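Local coordinates for protein ATP-dependent CLP protease, putative (Plasmodium falciparum, PDB 2F6I) that probably hydrolyses proteins to small peptides as the serine-protease core of an ATP-dependent Clp system, this chain being the ClpP catalytic domain, at residues D54-Q59 with L86-I91; D70-I75 with Q100-G105; K124-C129 with E199-K204. All blocks are in the same frame, centred on the assembly; numbering follows the deposited sequence.

Contact 1: residues D54-Q59 with L86-I91; sequences DELISQ and LAILDI
I57 and I91 make the tight half of this helix-helix contact. The chains cross at about a right angle, and CG1 of I91 is met by both branches of I57: I57 CG2 stands 3.6 Å from I91 CG1, and I57 CG1 is 3.7 Å from the same carbon. I57 has CG1 anti to its carbonyl carbon (chi1 -71°), which leaves CG2 on the flank turned to I91 while the extended CG1-CD1 arm runs on toward A87. There the packing slackens, with I57 CD1 4.2 Å from A87 CB. The second close approach belongs to L56, whose CD2 methyl comes 3.7 Å from CD1 of I88 and also touches its CG2 branch; these two chains meet nearly perpendicularly. I57 and I88 are nearest in backbone, CA to CA 6.2 Å, yet their side chains meet more loosely. All of this is apolar and buried. The polar side of 54-59 faces a neighbouring subunit, not 86-91: D54 is salt-bridged to its K33 and E55 to its K29, E55 also to K51 of the same chain. S58 OG turns back to D54 O, which takes S58 N from the opposite face of its carbonyl plane. The short axes run nearly parallel, 3° apart and 9.9 Å at closest, as in the helical layer flanking a ClpP beta sheet. Segment 54-59 is part of helix 50-66, and I88 and I91 extend the interface along it to A53 and L60; L56 reaches strand 41-44 through I42 and L44, and I88 touches I114 of helix 109-116.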
# COMPACT_ATOMS: atom_id res chain seq x y z
N ASP C 54 -25.26 19.15 -7.49
CA ASP C 54 -24.92 20.56 -7.69
C ASP C 54 -24.98 20.94 -9.16
O ASP C 54 -25.47 22.00 -9.52
CB ASP C 54 -23.52 20.84 -7.14
CG ASP C 54 -23.01 22.22 -7.53
OD1 ASP C 54 -23.66 23.23 -7.17
OD2 ASP C 54 -21.95 22.30 -8.20
N GLU C 55 -24.47 20.06 -10.02
CA GLU C 55 -24.47 20.33 -11.45
C GLU C 55 -25.89 20.35 -11.99
O GLU C 55 -26.28 21.26 -12.72
CB GLU C 55 -23.64 19.27 -12.19
CG GLU C 55 -22.27 19.04 -11.60
CD GLU C 55 -21.45 18.03 -12.39
OE1 GLU C 55 -22.00 16.96 -12.74
OE2 GLU C 55 -20.26 18.31 -12.65
N LEU C 56 -26.67 19.33 -11.63
CA LEU C 56 -28.05 19.23 -12.09
C LEU C 56 -28.86 20.45 -11.67
O LEU C 56 -29.65 20.98 -12.45
CB LEU C 56 -28.69 17.95 -11.53
CG LEU C 56 -30.11 17.63 -12.03
CD1 LEU C 56 -30.12 17.56 -13.55
CD2 LEU C 56 -30.56 16.30 -11.43
N ILE C 57 -28.68 20.89 -10.42
CA ILE C 57 -29.39 22.05 -9.92
C ILE C 57 -28.98 23.29 -10.72
O ILE C 57 -29.83 24.07 -11.15
CB ILE C 57 -29.10 22.28 -8.42
CG1 ILE C 57 -29.78 21.19 -7.60
CG2 ILE C 57 -29.61 23.66 -7.99
CD1 ILE C 57 -29.53 21.28 -6.11
N SER C 58 -27.68 23.46 -10.92
CA SER C 58 -27.18 24.60 -11.69
C SER C 58 -27.85 24.61 -13.05
O SER C 58 -28.34 25.64 -13.51
CB SER C 58 -25.67 24.50 -11.88
OG SER C 58 -24.99 24.68 -10.65
N GLN C 59 -27.85 23.45 -13.69
CA GLN C 59 -28.43 23.28 -15.02
C GLN C 59 -29.93 23.57 -15.06
O GLN C 59 -30.41 24.20 -16.00
CB GLN C 59 -28.14 21.87 -15.52
CG GLN C 59 -26.69 21.69 -15.96
CD GLN C 59 -26.20 20.27 -15.82
OE1 GLN C 59 -26.89 19.31 -16.18
NE2 GLN C 59 -24.99 20.11 -15.29
N LEU C 86 -33.27 15.29 -2.00
CA LEU C 86 -34.35 16.17 -1.60
C LEU C 86 -34.06 17.60 -2.06
O LEU C 86 -34.98 18.39 -2.25
CB LEU C 86 -34.54 16.12 -0.09
CG LEU C 86 -35.06 14.76 0.38
CD1 LEU C 86 -34.97 14.65 1.90
CD2 LEU C 86 -36.50 14.58 -0.10
N ALA C 87 -32.78 17.92 -2.23
CA ALA C 87 -32.39 19.25 -2.69
C ALA C 87 -32.80 19.38 -4.15
O ALA C 87 -33.35 20.40 -4.57
CB ALA C 87 -30.89 19.43 -2.55
N ILE C 88 -32.52 18.34 -4.93
CA ILE C 88 -32.88 18.34 -6.34
C ILE C 88 -34.40 18.42 -6.47
O ILE C 88 -34.92 19.08 -7.36
CB ILE C 88 -32.37 17.07 -7.05
CG1 ILE C 88 -30.84 17.09 -7.10
CG2 ILE C 88 -32.94 16.99 -8.45
CD1 ILE C 88 -30.23 15.86 -7.75
N LEU C 89 -35.10 17.74 -5.57
CA LEU C 89 -36.55 17.73 -5.57
C LEU C 89 -37.08 19.15 -5.34
O LEU C 89 -38.01 19.59 -6.02
CB LEU C 89 -37.09 16.79 -4.49
CG LEU C 89 -38.54 16.33 -4.62
CD1 LEU C 89 -38.71 15.51 -5.89
CD2 LEU C 89 -38.93 15.50 -3.40
N ASP C 90 -36.48 19.86 -4.39
CA ASP C 90 -36.89 21.23 -4.10
C ASP C 90 -36.74 22.10 -5.34
O ASP C 90 -37.66 22.83 -5.71
CB ASP C 90 -36.05 21.84 -2.96
CG ASP C 90 -36.57 21.49 -1.59
OD1 ASP C 90 -37.79 21.23 -1.46
OD2 ASP C 90 -35.78 21.49 -0.62
N ILE C 91 -35.58 22.00 -5.98
CA ILE C 91 -35.30 22.77 -7.18
C ILE C 91 -36.31 22.41 -8.27
O ILE C 91 -36.80 23.28 -8.99
CB ILE C 91 -33.86 22.50 -7.70
CG1 ILE C 91 -32.84 22.96 -6.65
CG2 ILE C 91 -33.62 23.24 -9.01
CD1 ILE C 91 -32.95 24.43 -6.29

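Contact 2: residues D70-I75 with Q100-G105; sequences DIKIYI and QTISFG
I73 bonds both Q100 and I102, giving its N-H to Q100 O and its carbonyl to I102 N, 3.0 Å between I73 O and I102 N; both bonds are nearly straight, at least 167° at the hydrogen. I75 repeats the pattern, its N 2.7 Å from I102 O and its O accepting from F104 N, while I71 O takes Q100 N. These five bonds pair strands 71-75 and 100-104 in parallel. The backbones of K72 and Y74 instead turn to the strand beyond, bonding R40, I42 and L44, although Y74 CA still makes a CA-H...O contact with I102 O.

Side chains divide between the two faces. On that of K72, Y74, Q100 and I102, Q100 has CG wedged between its backbone N and carbonyl carbon (chi1 49°), which stands the chain up beside K72; Q100 OE1 ends 3.7 Å from K72 CE, a contact with carbon. Q100 NE2 lies 3.8 Å from D70 OD2, too long for a hydrogen bond, the amide and carboxylate planes 83° apart. That carboxylate is satisfied by salt bridges to K119 and K122. Y74 and I102 run side by side, Y74 CD2 being 3.9 Å from I102 CB, and F104 CE1 approaches Y74 CB to 3.6 Å; Y74 and F104 also pack on L61 and I57 of a neighbouring subunit. On the other face I75 CD1 rests 4.0 Å from T101 CG2, the T101 hydroxyl bonds L115 O, and S103 OG shares a weak hydrogen bond with S125 OG.

The pair forms the two strands of a right-handed beta-alpha-beta crossover through helix 82-94, within the parallel sheet of the ClpP fold. Strand 41-44 flanks 71-75, and helices 50-66 and 109-116 cover the I73 and I75 face through L60 and I114.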
# COMPACT_ATOMS: atom_id res chain seq x y z
N ASP C 70 -40.88 23.02 -21.42
CA ASP C 70 -40.63 21.74 -20.77
C ASP C 70 -39.17 21.28 -20.81
O ASP C 70 -38.48 21.41 -21.82
CB ASP C 70 -41.52 20.66 -21.40
CG ASP C 70 -42.95 20.72 -20.89
OD1 ASP C 70 -43.46 21.84 -20.68
OD2 ASP C 70 -43.56 19.65 -20.72
N ILE C 71 -38.72 20.75 -19.68
CA ILE C 71 -37.37 20.23 -19.54
C ILE C 71 -37.50 18.71 -19.45
O ILE C 71 -38.29 18.20 -18.65
CB ILE C 71 -36.69 20.74 -18.24
CG1 ILE C 71 -36.49 22.25 -18.31
CG2 ILE C 71 -35.36 20.03 -18.03
CD1 ILE C 71 -35.92 22.85 -17.04
N LYS C 72 -36.76 17.99 -20.28
CA LYS C 72 -36.80 16.53 -20.27
C LYS C 72 -35.57 15.97 -19.57
O LYS C 72 -34.44 16.39 -19.84
CB LYS C 72 -36.86 15.98 -21.70
CG LYS C 72 -36.88 14.47 -21.75
CD LYS C 72 -36.74 13.93 -23.17
CE LYS C 72 -37.95 14.25 -24.03
NZ LYS C 72 -37.82 13.65 -25.38
N ILE C 73 -35.79 15.02 -18.67
CA ILE C 73 -34.69 14.41 -17.93
C ILE C 73 -34.68 12.88 -18.02
O ILE C 73 -35.61 12.22 -17.55
CB ILE C 73 -34.75 14.80 -16.43
CG1 ILE C 73 -34.60 16.32 -16.29
CG2 ILE C 73 -33.64 14.09 -15.66
CD1 ILE C 73 -34.57 16.80 -14.85
N TYR C 74 -33.63 12.33 -18.63
CA TYR C 74 -33.50 10.89 -18.73
C TYR C 74 -32.89 10.45 -17.41
O TYR C 74 -31.93 11.05 -16.93
CB TYR C 74 -32.56 10.50 -19.88
CG TYR C 74 -33.12 10.75 -21.26
CD1 TYR C 74 -32.62 11.77 -22.06
CD2 TYR C 74 -34.15 9.95 -21.78
CE1 TYR C 74 -33.12 12.00 -23.35
CE2 TYR C 74 -34.66 10.17 -23.06
CZ TYR C 74 -34.14 11.19 -23.84
OH TYR C 74 -34.63 11.41 -25.11
N ILE C 75 -33.45 9.40 -16.80
CA ILE C 75 -32.95 8.93 -15.52
C ILE C 75 -32.52 7.47 -15.52
O ILE C 75 -33.29 6.58 -15.89
CB ILE C 75 -34.00 9.13 -14.41
CG1 ILE C 75 -34.47 10.58 -14.39
CG2 ILE C 75 -33.41 8.75 -13.06
CD1 ILE C 75 -35.61 10.85 -13.41
N GLN C 100 -40.57 16.57 -17.59
CA GLN C 100 -41.03 15.24 -17.94
C GLN C 100 -39.86 14.29 -17.72
O GLN C 100 -38.74 14.54 -18.18
CB GLN C 100 -41.54 15.17 -19.38
CG GLN C 100 -40.65 15.75 -20.44
CD GLN C 100 -41.28 15.61 -21.82
OE1 GLN C 100 -41.26 14.54 -22.42
NE2 GLN C 100 -41.85 16.70 -22.32
N THR C 101 -40.12 13.22 -16.99
CA THR C 101 -39.09 12.24 -16.65
C THR C 101 -39.20 10.94 -17.44
O THR C 101 -40.28 10.39 -17.61
CB THR C 101 -39.15 11.90 -15.15
OG1 THR C 101 -40.47 11.45 -14.82
CG2 THR C 101 -38.83 13.13 -14.31
N ILE C 102 -38.06 10.46 -17.91
CA ILE C 102 -38.00 9.22 -18.66
C ILE C 102 -36.88 8.36 -18.06
O ILE C 102 -35.72 8.77 -18.02
CB ILE C 102 -37.70 9.46 -20.15
CG1 ILE C 102 -38.80 10.34 -20.75
CG2 ILE C 102 -37.63 8.13 -20.89
CD1 ILE C 102 -38.65 10.59 -22.24
N SER C 103 -37.24 7.18 -17.59
CA SER C 103 -36.26 6.30 -16.98
C SER C 103 -35.90 5.13 -17.87
O SER C 103 -36.70 4.68 -18.68
CB SER C 103 -36.81 5.74 -15.67
OG SER C 103 -37.85 4.81 -15.93
N PHE C 104 -34.67 4.66 -17.73
CA PHE C 104 -34.19 3.51 -18.46
C PHE C 104 -33.03 2.91 -17.69
O PHE C 104 -32.38 3.60 -16.90
CB PHE C 104 -33.78 3.86 -19.90
CG PHE C 104 -32.63 4.82 -20.01
CD1 PHE C 104 -32.84 6.15 -20.37
CD2 PHE C 104 -31.32 4.39 -19.82
CE1 PHE C 104 -31.78 7.03 -20.54
CE2 PHE C 104 -30.24 5.26 -19.99
CZ PHE C 104 -30.47 6.59 -20.35
N GLY C 105 -32.79 1.62 -17.88
CA GLY C 105 -31.71 0.96 -17.18
C GLY C 105 -32.10 0.59 -15.76
O GLY C 105 -32.83 -0.37 -15.54

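Contact 3: residues K124-C129 with E199-K204; sequences KSLPNC and EVIETK
K124 and E199 run side by side, pointing the same way. E199 OE2 lies beside K124 CE, 3.1 Å away, with K124 NZ 3.5 Å from E199 OE2 in a rather long salt bridge. E199 has CG between its backbone N and carbonyl carbon (chi1 48°), which turns its chain toward K124, K124 CG 3.9 Å from E199 CG. I201 crosses K124 at about a right angle, with its CG1 4.0 Å from K124 CD, and its CD1 also meets CD2 of L126. P127 lies over the backbone beyond: P127 CG is 3.4 Å from I201 O and touches CB of T203, while V200 CG1 approaches P127 CA.

Two backbone bonds set this register. The I201 N-H reaches S125 O at 3.1 Å, whereas S125 N to E199 O, 3.4 Å, is weak. K124 thus faces E199 and S125 faces V200 in two parallel bridges, by which strand 199-200 forms one border of the parallel sheet characteristic of the ClpP fold within this chain. Past S125 the chain leaves the sheet in a type I turn from L126 to C129. S125 OG bonds to L126 O, 3.0 Å away, a link from the strand to the first residue of the turn.

Farther out, strand 99-104 supports the pair from within the sheet: I102 touches I201, F104 packs on L126, and the backbone of K124 bonds T101 and S103. A188 of helix 188-194 lies against S125 and V200 on the other face. D90 of a neighbouring subunit packs on L126 and P127 and accepts a hydrogen bond from N128 N through its carboxylate, and Y94 of that subunit meets I201.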
# COMPACT_ATOMS: atom_id res chain seq x y z
N LYS C 124 -42.41 8.78 -17.86
CA LYS C 124 -42.30 7.58 -18.68
C LYS C 124 -41.12 6.69 -18.31
O LYS C 124 -40.28 7.04 -17.48
CB LYS C 124 -42.21 7.96 -20.15
CG LYS C 124 -43.36 8.84 -20.63
CD LYS C 124 -43.23 9.15 -22.12
CE LYS C 124 -44.38 10.02 -22.60
NZ LYS C 124 -44.30 10.29 -24.06
N SER C 125 -41.07 5.53 -18.96
CA SER C 125 -40.01 4.57 -18.74
C SER C 125 -39.90 3.61 -19.91
O SER C 125 -40.91 3.19 -20.48
CB SER C 125 -40.28 3.77 -17.46
OG SER C 125 -39.42 2.65 -17.37
N LEU C 126 -38.67 3.28 -20.29
CA LEU C 126 -38.45 2.34 -21.37
C LEU C 126 -38.77 0.96 -20.79
O LEU C 126 -38.69 0.76 -19.57
CB LEU C 126 -37.00 2.42 -21.87
CG LEU C 126 -36.70 3.65 -22.74
CD1 LEU C 126 -35.22 3.73 -23.02
CD2 LEU C 126 -37.48 3.55 -24.04
N PRO C 127 -39.13 -0.01 -21.64
CA PRO C 127 -39.50 -1.39 -21.30
C PRO C 127 -38.64 -2.18 -20.30
O PRO C 127 -39.18 -2.74 -19.34
CB PRO C 127 -39.54 -2.08 -22.67
CG PRO C 127 -39.91 -0.99 -23.59
CD PRO C 127 -39.06 0.15 -23.11
N ASN C 128 -37.33 -2.24 -20.52
CA ASN C 128 -36.44 -3.02 -19.66
C ASN C 128 -35.94 -2.38 -18.37
O ASN C 128 -35.18 -3.00 -17.63
CB ASN C 128 -35.25 -3.50 -20.48
CG ASN C 128 -35.66 -4.52 -21.54
OD1 ASN C 128 -35.31 -4.39 -22.71
ND2 ASN C 128 -36.40 -5.54 -21.11
N CYS C 129 -36.36 -1.16 -18.09
CA CYS C 129 -35.92 -0.48 -16.88
C CYS C 129 -36.36 -1.21 -15.61
O CYS C 129 -37.46 -1.75 -15.53
CB CYS C 129 -36.47 0.95 -16.86
SG CYS C 129 -35.87 1.94 -15.48
N GLU C 199 -46.72 5.99 -18.16
CA GLU C 199 -46.77 5.06 -19.28
C GLU C 199 -45.45 4.43 -19.67
O GLU C 199 -44.38 5.00 -19.45
CB GLU C 199 -47.40 5.74 -20.50
CG GLU C 199 -46.82 7.11 -20.81
CD GLU C 199 -47.54 7.78 -21.96
OE1 GLU C 199 -48.79 7.87 -21.91
OE2 GLU C 199 -46.86 8.23 -22.91
N VAL C 200 -45.54 3.23 -20.25
CA VAL C 200 -44.37 2.49 -20.70
C VAL C 200 -44.23 2.72 -22.20
O VAL C 200 -45.11 2.36 -22.98
CB VAL C 200 -44.54 0.98 -20.45
CG1 VAL C 200 -43.34 0.22 -20.99
CG2 VAL C 200 -44.72 0.71 -18.96
N ILE C 201 -43.11 3.33 -22.61
CA ILE C 201 -42.88 3.60 -24.02
C ILE C 201 -42.83 2.32 -24.84
O ILE C 201 -42.13 1.37 -24.49
CB ILE C 201 -41.56 4.38 -24.21
CG1 ILE C 201 -41.64 5.72 -23.48
CG2 ILE C 201 -41.30 4.60 -25.69
CD1 ILE C 201 -40.33 6.46 -23.38
N GLU C 202 -43.59 2.30 -25.93
CA GLU C 202 -43.63 1.14 -26.82
C GLU C 202 -42.34 1.14 -27.61
O GLU C 202 -41.83 2.18 -28.01
CB GLU C 202 -44.84 1.23 -27.75
N THR C 203 -41.81 -0.05 -27.85
CA THR C 203 -40.56 -0.19 -28.57
C THR C 203 -40.70 -1.21 -29.69
O THR C 203 -41.66 -1.97 -29.72
CB THR C 203 -39.47 -0.62 -27.55
OG1 THR C 203 -38.76 0.54 -27.10
CG2 THR C 203 -38.52 -1.63 -28.12
N LYS C 204 -39.77 -1.20 -30.63
CA LYS C 204 -39.81 -2.16 -31.74
C LYS C 204 -39.60 -3.58 -31.22
O LYS C 204 -39.79 -4.56 -31.94
CB LYS C 204 -38.76 -1.82 -32.79
CG LYS C 204 -39.09 -0.57 -33.59
CD LYS C 204 -38.00 -0.24 -34.60
CE LYS C 204 -36.72 0.21 -33.92
NZ LYS C 204 -35.71 0.69 -34.90

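Overall arrangement
Contacts 2 and 3 belong to one parallel sheet: strands 99-104 and 123-125 are neighbours in it, and T101 O and K124 N, 2.7 Å apart, probably form one of the bonds between them. Contact 2 is its buried centre, dominated by backbone bonds, whereas contact 3 is the partly buried margin, with two such bonds, one weak, a salt bridge and a proline. Contact 1 is buried too, but purely apolar, pairing the helices before and after strand 71-77; its centre lies about 15 Å from that of contact 2, and about 26 Å from that of contact 3, which is on the opposite side of the chain's centre. Every contact also borders another subunit of the fourteen-chain assembly.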